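Local structure of cocosin 1 acidic chain (Cocos nucifera, 5WPW) at residues H308-T314 / Q359-T365; C313-R319 / D332-G338. The protein serves as a seed storage protein of coconut, an 11S globulin that assembles into hexamers and acts as a nutrient reservoir. The protein carries 2 engineered substitutions. One frame throughout, in Å; residues are numbered along the deposited sequence.

Contact 1: H308-T314 / Q359-T365; sequences HSIMYCT and QLVSIKT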
ATOM      1  N   HIS A 308      12.161  18.031  11.123  1.00 21.51           N
ATOM      2  CA  HIS A 308      13.253  18.786  11.717  1.00 21.42           C
ATOM      3  C   HIS A 308      14.552  18.381  11.034  1.00 26.21           C
ATOM      4  O   HIS A 308      14.674  17.270  10.503  1.00 23.02           O
ATOM      5  CB  HIS A 308      13.400  18.529  13.221  1.00 23.90           C
ATOM      6  CG  HIS A 308      12.136  18.681  14.015  1.00 29.28           C
ATOM      7  ND1 HIS A 308      11.495  19.890  14.179  1.00 28.28           N
ATOM      8  CD2 HIS A 308      11.424  17.779  14.731  1.00 28.54           C
ATOM      9  CE1 HIS A 308      10.429  19.725  14.938  1.00 30.45           C
ATOM     10  NE2 HIS A 308      10.361  18.452  15.284  1.00 30.25           N
ATOM     11  N   SER A 309      15.533  19.282  11.077  1.00 23.97           N
ATOM     12  CA  SER A 309      16.846  19.050  10.505  1.00 22.60           C
ATOM     13  C   SER A 309      17.890  19.113  11.616  1.00 28.86           C
ATOM     14  O   SER A 309      17.998  20.128  12.320  1.00 32.65           O
ATOM     15  CB  SER A 309      17.145  20.079   9.412  1.00 30.17           C
ATOM     16  OG  SER A 309      18.364  19.796   8.750  1.00 27.51           O
ATOM     17  N   ILE A 310      18.652  18.032  11.770  1.00 24.76           N
ATOM     18  CA  ILE A 310      19.748  17.956  12.731  1.00 29.01           C
ATOM     19  C   ILE A 310      21.032  18.106  11.928  1.00 26.61           C
ATOM     20  O   ILE A 310      21.473  17.183  11.240  1.00 28.36           O
ATOM     21  CB  ILE A 310      19.723  16.654  13.535  1.00 30.00           C
ATOM     22  CG1 ILE A 310      18.423  16.555  14.326  1.00 26.22           C
ATOM     23  CG2 ILE A 310      20.893  16.611  14.507  1.00 28.04           C
ATOM     24  CD1 ILE A 310      17.345  15.760  13.648  1.00 31.79           C
ATOM     25  N   MET A 311      21.634  19.284  12.004  1.00 27.83           N
ATOM     26  CA  MET A 311      22.756  19.624  11.149  1.00 29.47           C
ATOM     27  C   MET A 311      24.050  19.512  11.943  1.00 31.40           C
ATOM     28  O   MET A 311      24.158  20.084  13.037  1.00 32.62           O
ATOM     29  CB  MET A 311      22.596  21.039  10.605  1.00 32.73           C
ATOM     30  CG  MET A 311      23.626  21.406   9.572  1.00 36.01           C
ATOM     31  SD  MET A 311      23.360  23.059   8.872  1.00 59.12           S
ATOM     32  CE  MET A 311      21.691  23.375   9.392  1.00 30.28           C
ATOM     33  N   TYR A 312      25.035  18.815  11.374  1.00 30.39           N
ATOM     34  CA  TYR A 312      26.343  18.606  11.991  1.00 29.68           C
ATOM     35  C   TYR A 312      27.421  19.042  11.015  1.00 32.67           C
ATOM     36  O   TYR A 312      27.468  18.543   9.888  1.00 31.96           O
ATOM     37  CB  TYR A 312      26.539  17.134  12.371  1.00 30.12           C
ATOM     38  CG  TYR A 312      27.887  16.833  12.978  1.00 34.86           C
ATOM     39  CD1 TYR A 312      28.156  17.167  14.295  1.00 38.24           C
ATOM     40  CD2 TYR A 312      28.893  16.221  12.237  1.00 35.71           C
ATOM     41  CE1 TYR A 312      29.381  16.899  14.861  1.00 37.12           C
ATOM     42  CE2 TYR A 312      30.134  15.952  12.802  1.00 33.23           C
ATOM     43  CZ  TYR A 312      30.357  16.286  14.119  1.00 36.48           C
ATOM     44  OH  TYR A 312      31.570  16.041  14.705  1.00 41.75           O
ATOM     45  N   CYS A 313      28.304  19.946  11.439  1.00 25.96           N
ATOM     46  CA  CYS A 313      29.340  20.450  10.534  1.00 30.92           C
ATOM     47  C   CYS A 313      30.568  19.539  10.582  1.00 27.06           C
ATOM     48  O   CYS A 313      31.135  19.297  11.657  1.00 31.86           O
ATOM     49  CB  CYS A 313      29.712  21.892  10.865  1.00 33.12           C
ATOM     50  SG  CYS A 313      31.120  22.481   9.880  1.00 31.81           S
ATOM     51  N   THR A 314      30.926  18.976   9.433  1.00 23.49           N
ATOM     52  CA  THR A 314      32.054  18.060   9.309  1.00 30.87           C
ATOM     53  C   THR A 314      33.348  18.761   8.898  1.00 27.45           C
ATOM     54  O   THR A 314      34.402  18.131   8.912  1.00 35.16           O
ATOM     55  CB  THR A 314      31.745  16.956   8.288  1.00 31.22           C
ATOM     56  OG1 THR A 314      31.574  17.525   6.988  1.00 30.02           O
ATOM     57  CG2 THR A 314      30.454  16.182   8.668  1.00 32.38           C
ATOM     58  N   GLN A 359      31.138  22.302   5.027  1.00 26.07           N
ATOM     59  CA  GLN A 359      30.566  20.979   4.754  1.00 31.17           C
ATOM     60  C   GLN A 359      29.731  20.491   5.929  1.00 31.49           C
ATOM     61  O   GLN A 359      30.137  20.607   7.093  1.00 29.81           O
ATOM     62  CB  GLN A 359      31.641  19.918   4.464  1.00 29.03           C
ATOM     63  CG  GLN A 359      32.613  20.289   3.359  1.00 35.28           C
ATOM     64  CD  GLN A 359      33.940  20.769   3.926  1.00 37.31           C
ATOM     65  OE1 GLN A 359      34.516  20.130   4.802  1.00 35.07           O
ATOM     66  NE2 GLN A 359      34.419  21.907   3.437  1.00 38.44           N
ATOM     67  N   LEU A 360      28.571  19.912   5.635  1.00 31.12           N
ATOM     68  CA  LEU A 360      27.777  19.390   6.729  1.00 28.01           C
ATOM     69  C   LEU A 360      27.033  18.141   6.276  1.00 30.70           C
ATOM     70  O   LEU A 360      26.965  17.805   5.088  1.00 27.09           O
ATOM     71  CB  LEU A 360      26.806  20.440   7.262  1.00 31.03           C
ATOM     72  CG  LEU A 360      25.972  21.063   6.146  1.00 32.66           C
ATOM     73  CD1 LEU A 360      24.545  20.491   6.012  1.00 35.27           C
ATOM     74  CD2 LEU A 360      25.952  22.571   6.318  1.00 36.93           C
ATOM     75  N   VAL A 361      26.524  17.429   7.266  1.00 25.88           N
ATOM     76  CA  VAL A 361      25.577  16.346   7.071  1.00 24.88           C
ATOM     77  C   VAL A 361      24.362  16.687   7.910  1.00 27.42           C
ATOM     78  O   VAL A 361      24.492  17.128   9.062  1.00 25.17           O
ATOM     79  CB  VAL A 361      26.175  14.978   7.455  1.00 27.06           C
ATOM     80  CG1 VAL A 361      26.773  15.015   8.851  1.00 33.52           C
ATOM     81  CG2 VAL A 361      25.108  13.889   7.361  1.00 31.15           C
ATOM     82  N   SER A 362      23.187  16.548   7.319  1.00 26.48           N
ATOM     83  CA  SER A 362      21.963  16.773   8.054  1.00 26.92           C
ATOM     84  C   SER A 362      21.210  15.467   8.135  1.00 22.68           C
ATOM     85  O   SER A 362      21.196  14.703   7.176  1.00 24.47           O
ATOM     86  CB  SER A 362      21.086  17.843   7.403  1.00 32.85           C
ATOM     87  OG  SER A 362      21.733  19.102   7.468  1.00 34.17           O
ATOM     88  N   ILE A 363      20.606  15.221   9.285  1.00 21.82           N
ATOM     89  CA  ILE A 363      19.686  14.105   9.481  1.00 24.74           C
ATOM     90  C   ILE A 363      18.314  14.700   9.727  1.00 21.05           C
ATOM     91  O   ILE A 363      18.160  15.558  10.594  1.00 27.20           O
ATOM     92  CB  ILE A 363      20.094  13.216  10.666  1.00 24.71           C
ATOM     93  CG1 ILE A 363      21.523  12.687  10.510  1.00 23.66           C
ATOM     94  CG2 ILE A 363      19.043  12.084  10.871  1.00 19.72           C
ATOM     95  CD1 ILE A 363      21.760  11.890   9.230  1.00 27.55           C
ATOM     96  N   LYS A 364      17.312  14.230   8.995  1.00 24.91           N
ATOM     97  CA  LYS A 364      15.976  14.820   9.057  1.00 21.39           C
ATOM     98  C   LYS A 364      14.988  13.779   9.545  1.00 24.21           C
ATOM     99  O   LYS A 364      15.116  12.600   9.218  1.00 21.04           O
ATOM    100  CB  LYS A 364      15.585  15.398   7.691  1.00 25.35           C
ATOM    101  CG  LYS A 364      16.614  16.450   7.207  1.00 23.37           C
ATOM    102  CD  LYS A 364      16.211  17.183   5.918  1.00 27.68           C
ATOM    103  CE  LYS A 364      17.192  18.335   5.614  1.00 28.94           C
ATOM    104  NZ  LYS A 364      16.633  19.258   4.577  1.00 29.11           N
ATOM    105  N   THR A 365      13.998  14.240  10.328  1.00 21.28           N
ATOM    106  CA  THR A 365      13.088  13.374  11.090  1.00 22.32           C
ATOM    107  C   THR A 365      11.873  12.956  10.269  1.00 24.47           C
ATOM    108  O   THR A 365      10.735  12.998  10.744  1.00 27.08           O
ATOM    109  CB  THR A 365      12.658  14.043  12.398  1.00 23.60           C
ATOM    110  OG1 THR A 365      11.895  15.228  12.147  1.00 26.04           O
ATOM    111  CG2 THR A 365      13.860  14.400  13.262  1.00 24.56           C
TER
HETATM  112  O   HOH W   1      19.869  21.439   7.408  1.00 40.40           O
HETATM  113  O   HOH W   2      33.768  17.580   5.665  1.00 31.81           O
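Met311 and Leu360 meet obliquely on one face of a two-strand ladder: the sulfur SD of Met311 lies 3.7 Å from CD2 of Leu360, and CG of Met311 rests against CD1. Met311 sends CG anti to its backbone N (chi1 -173°), which sets CG and SD beside the two methyls of Leu360; the chain then bends at chi3. On the same face Ser309 and Ser362 share a water, 2.6 Å from Ser309 OG and 3.0 Å from Ser362 OG, while the extended Lys364 runs past Ser309 OG to hydrogen-bond Asn304. The other face carries Ile310, Tyr312, Val361 and Ile363. There CG1 of Val361 touches the edge of the Tyr312 ring near CD2 and also touches CG2 of Thr314 at 3.9 Å; the ring itself leads away from Val361. CD1 of Ile310 meets CG2 of Thr365 at about a right angle. At the His308 end, Thr365 closes the ladder twice: its N donates to His308 O, and its OG1, set between backbone N and carbonyl carbon (chi1 64°), accepts from His308 N at 3.0 Å. That hydroxyl also bonds Gln148 of the second subunit, and His308 ND1 bonds Gln345. At the far end a water joins Thr314 OG1 to Gln359 OE1, with Arg290 as a further partner of Thr314. Paired backbone bonds link Ile310 with Ile363 and Tyr312 with Val361. The whole is a regular antiparallel ladder inside the C-terminal cupin domain, whose jelly-roll beta-barrel has 309-314 and 357-364 as adjacent strands.

Contact 2: C313-R319 / D332-G338; sequences CTGGRGR and DGELRQG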
ATOM      1  N   CYS A 313      28.304  19.946  11.439  1.00 25.96           N
ATOM      2  CA  CYS A 313      29.340  20.450  10.534  1.00 30.92           C
ATOM      3  C   CYS A 313      30.568  19.539  10.582  1.00 27.06           C
ATOM      4  O   CYS A 313      31.135  19.297  11.657  1.00 31.86           O
ATOM      5  CB  CYS A 313      29.712  21.892  10.865  1.00 33.12           C
ATOM      6  SG  CYS A 313      31.120  22.481   9.880  1.00 31.81           S
ATOM      7  N   THR A 314      30.926  18.976   9.433  1.00 23.49           N
ATOM      8  CA  THR A 314      32.054  18.060   9.309  1.00 30.87           C
ATOM      9  C   THR A 314      33.348  18.761   8.898  1.00 27.45           C
ATOM     10  O   THR A 314      34.402  18.131   8.912  1.00 35.16           O
ATOM     11  CB  THR A 314      31.745  16.956   8.288  1.00 31.22           C
ATOM     12  OG1 THR A 314      31.574  17.525   6.988  1.00 30.02           O
ATOM     13  CG2 THR A 314      30.454  16.182   8.668  1.00 32.38           C
ATOM     14  N   GLY A 315      33.292  20.025   8.520  1.00 34.69           N
ATOM     15  CA  GLY A 315      34.486  20.710   8.040  1.00 31.21           C
ATOM     16  C   GLY A 315      34.165  22.126   7.623  1.00 34.26           C
ATOM     17  O   GLY A 315      33.000  22.505   7.450  1.00 32.35           O
ATOM     18  N   GLY A 316      35.222  22.914   7.481  1.00 34.38           N
ATOM     19  CA  GLY A 316      34.985  24.272   7.066  1.00 33.37           C
ATOM     20  C   GLY A 316      34.328  25.124   8.134  1.00 30.21           C
ATOM     21  O   GLY A 316      34.339  24.822   9.326  1.00 36.17           O
ATOM     22  N   ARG A 317      33.739  26.222   7.670  1.00 31.42           N
ATOM     23  CA  ARG A 317      33.128  27.237   8.517  1.00 36.70           C
ATOM     24  C   ARG A 317      32.055  27.925   7.701  1.00 34.12           C
ATOM     25  O   ARG A 317      32.256  28.172   6.510  1.00 35.20           O
ATOM     26  CB  ARG A 317      34.129  28.303   8.988  1.00 41.40           C
ATOM     27  CG  ARG A 317      35.189  27.833   9.952  1.00 46.36           C
ATOM     28  CD  ARG A 317      36.235  28.928  10.187  1.00 48.64           C
ATOM     29  NE  ARG A 317      37.180  28.525  11.222  1.00 53.46           N
ATOM     30  CZ  ARG A 317      36.910  28.536  12.525  1.00 54.11           C
ATOM     31  NH1 ARG A 317      35.718  28.943  12.959  1.00 52.93           N
ATOM     32  NH2 ARG A 317      37.832  28.143  13.397  1.00 52.10           N
ATOM     33  N   GLY A 318      30.932  28.251   8.339  1.00 35.36           N
ATOM     34  CA  GLY A 318      29.892  28.959   7.623  1.00 37.46           C
ATOM     35  C   GLY A 318      28.962  29.709   8.544  1.00 37.02           C
ATOM     36  O   GLY A 318      28.870  29.429   9.740  1.00 37.72           O
ATOM     37  N   ARG A 319      28.286  30.691   7.966  1.00 38.78           N
ATOM     38  CA  ARG A 319      27.265  31.467   8.646  1.00 37.22           C
ATOM     39  C   ARG A 319      25.904  30.822   8.414  1.00 36.11           C
ATOM     40  O   ARG A 319      25.517  30.595   7.266  1.00 35.53           O
ATOM     41  CB  ARG A 319      27.230  32.901   8.116  1.00 38.42           C
ATOM     42  CG  ARG A 319      26.430  33.856   8.969  1.00 42.64           C
ATOM     43  CD  ARG A 319      27.281  34.266  10.148  1.00 49.15           C
ATOM     44  NE  ARG A 319      26.564  35.070  11.132  1.00 56.82           N
ATOM     45  CZ  ARG A 319      27.089  35.432  12.298  1.00 52.56           C
ATOM     46  NH1 ARG A 319      28.324  35.048  12.608  1.00 50.25           N
ATOM     47  NH2 ARG A 319      26.388  36.176  13.151  1.00 51.68           N
ATOM     48  N   ASP A 332      22.011  33.222  14.504  1.00 40.34           N
ATOM     49  CA  ASP A 332      22.786  34.043  13.580  1.00 37.05           C
ATOM     50  C   ASP A 332      24.237  33.879  14.042  1.00 46.86           C
ATOM     51  O   ASP A 332      24.728  34.663  14.853  1.00 46.71           O
ATOM     52  CB  ASP A 332      22.339  35.489  13.605  1.00 44.62           C
ATOM     53  CG  ASP A 332      22.994  36.330  12.521  1.00 51.06           C
ATOM     54  OD1 ASP A 332      24.076  35.946  12.008  1.00 48.16           O
ATOM     55  OD2 ASP A 332      22.416  37.391  12.185  1.00 56.01           O
ATOM     56  N   GLY A 333      24.885  32.829  13.558  1.00 40.98           N
ATOM     57  CA  GLY A 333      26.207  32.515  14.053  1.00 44.23           C
ATOM     58  C   GLY A 333      26.955  31.682  13.045  1.00 42.36           C
ATOM     59  O   GLY A 333      26.423  31.293  12.003  1.00 39.98           O
ATOM     60  N   GLU A 334      28.215  31.429  13.373  1.00 39.59           N
ATOM     61  CA  GLU A 334      29.058  30.562  12.579  1.00 42.03           C
ATOM     62  C   GLU A 334      28.793  29.119  12.989  1.00 44.09           C
ATOM     63  O   GLU A 334      28.179  28.848  14.017  1.00 47.90           O
ATOM     64  CB  GLU A 334      30.534  30.954  12.773  1.00 44.01           C
ATOM     65  CG  GLU A 334      31.575  30.192  11.930  1.00 49.16           C
ATOM     66  CD  GLU A 334      33.011  30.730  12.085  1.00 52.24           C
ATOM     67  OE1 GLU A 334      33.724  30.294  13.023  1.00 51.01           O
ATOM     68  OE2 GLU A 334      33.437  31.556  11.247  1.00 55.15           O
ATOM     69  N   LEU A 335      29.224  28.191  12.163  1.00 43.01           N
ATOM     70  CA  LEU A 335      29.310  26.801  12.565  1.00 37.71           C
ATOM     71  C   LEU A 335      30.683  26.318  12.138  1.00 38.44           C
ATOM     72  O   LEU A 335      31.150  26.672  11.049  1.00 37.33           O
ATOM     73  CB  LEU A 335      28.200  25.943  11.925  1.00 39.52           C
ATOM     74  CG  LEU A 335      26.881  25.685  12.656  1.00 38.46           C
ATOM     75  CD1 LEU A 335      26.132  24.569  11.956  1.00 38.05           C
ATOM     76  CD2 LEU A 335      27.084  25.314  14.107  1.00 39.48           C
ATOM     77  N   ARG A 336      31.336  25.529  12.990  1.00 37.32           N
ATOM     78  CA  ARG A 336      32.616  24.951  12.617  1.00 36.47           C
ATOM     79  C   ARG A 336      32.586  23.455  12.880  1.00 37.68           C
ATOM     80  O   ARG A 336      31.619  22.915  13.429  1.00 30.59           O
ATOM     81  CB  ARG A 336      33.784  25.619  13.361  1.00 42.52           C
ATOM     82  CG  ARG A 336      33.593  25.695  14.858  1.00 43.08           C
ATOM     83  CD  ARG A 336      34.573  26.677  15.521  1.00 52.35           C
ATOM     84  NE  ARG A 336      34.198  26.953  16.907  1.00 54.08           N
ATOM     85  CZ  ARG A 336      34.340  26.087  17.908  1.00 58.82           C
ATOM     86  NH1 ARG A 336      34.853  24.880  17.682  1.00 53.79           N
ATOM     87  NH2 ARG A 336      33.965  26.426  19.137  1.00 58.61           N
ATOM     88  N   GLN A 337      33.662  22.790  12.459  1.00 35.17           N
ATOM     89  CA  GLN A 337      33.791  21.349  12.608  1.00 35.20           C
ATOM     90  C   GLN A 337      33.443  20.889  14.022  1.00 41.83           C
ATOM     91  O   GLN A 337      33.915  21.452  15.020  1.00 37.67           O
ATOM     92  CB  GLN A 337      35.213  20.915  12.249  1.00 38.78           C
ATOM     93  CG  GLN A 337      35.506  19.455  12.569  1.00 37.81           C
ATOM     94  CD  GLN A 337      36.779  18.958  11.923  1.00 46.29           C
ATOM     95  OE1 GLN A 337      37.084  19.309  10.779  1.00 47.93           O
ATOM     96  NE2 GLN A 337      37.542  18.150  12.658  1.00 41.70           N
ATOM     97  N   GLY A 338      32.594  19.866  14.100  1.00 36.35           N
ATOM     98  CA  GLY A 338      32.232  19.254  15.362  1.00 34.68           C
ATOM     99  C   GLY A 338      31.019  19.840  16.043  1.00 36.68           C
ATOM    100  O   GLY A 338      30.603  19.314  17.082  1.00 39.21           O
TER
HETATM  101  O   HOH W   3      37.588  21.923   9.010  1.00 44.48           O
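This is a salt-bridged beta hairpin at the edge of the C-terminal cupin domain, joining strand 317-323 to strand 329-336, with Cys313 to Gly316 leading into it round a corner. Gly318 and Leu335 form a hydrogen-bonded pair: Leu335 N donates to Gly318 O at 2.7 Å, and Gly318 N returns a bond to Leu335 O. Arg317, Arg319, Glu334 and Arg336 stand on one, largely exposed face. Arg319, bent at chi2 (80°), turns its guanidinium back across the neighbouring strand and grips OD1 of Asp332 side-on, with NE at 2.8 Å and NH2 at 2.6 Å. Both donors keep that oxygen close to the guanidinium plane, yet this plane stands 72° from the carboxylate. CA of Gly333 sits over the centre of one guanidinium face, 3.5 Å above it. Arg317 forms a second salt bridge, NH1 to OE1 of Glu334, modelled implausibly short, so its fine geometry is doubtful. Arg336 runs alongside Arg317, pointing the same way, and lays its CB over one face of the Arg317 guanidinium; Glu334 may offset the charge of Arg317, while Arg336 has a long, weak ion pair with Glu12. At the corner, Gly338 N donates to Cys313 O at 2.9 Å, and CB of Cys313 rests against Arg336 O at 3.4 Å. A water spans Gly316 N and Gln337 OE1. Thr314 and Gly315 both face Gln359 in a classic beta bulge, where the chain leaves one sheet for the other. Inward, Cys313 and Leu335 pack on Phe358 of strand 357-364, while Arg317 makes backbone bonds to Gly354, ending strand 348-354, and Gly357, starting strand 357-364.

Contact 1 belongs to the buried body of the C-terminal cupin domain, contact 2 to its more exposed periphery; their centres lie 11 Å apart. Strand 309-314 serves both: Cys313 and Thr314 end the ladder with 359-365 and begin the corner that leads to the hairpin with 332-338. A probable hydrogen bond from Gln359 N to Gly315 O ties the two together, and Tyr312 OH packs against CA of Gly338. Their chemistry follows their place. The inner pair relies on regular backbone bonding, apolar side chains and a bridging water, with one end reaching a second subunit; the outer pair adds arginine-carboxylate bridges over glycine-rich strands and touches no other chain of the hexamer.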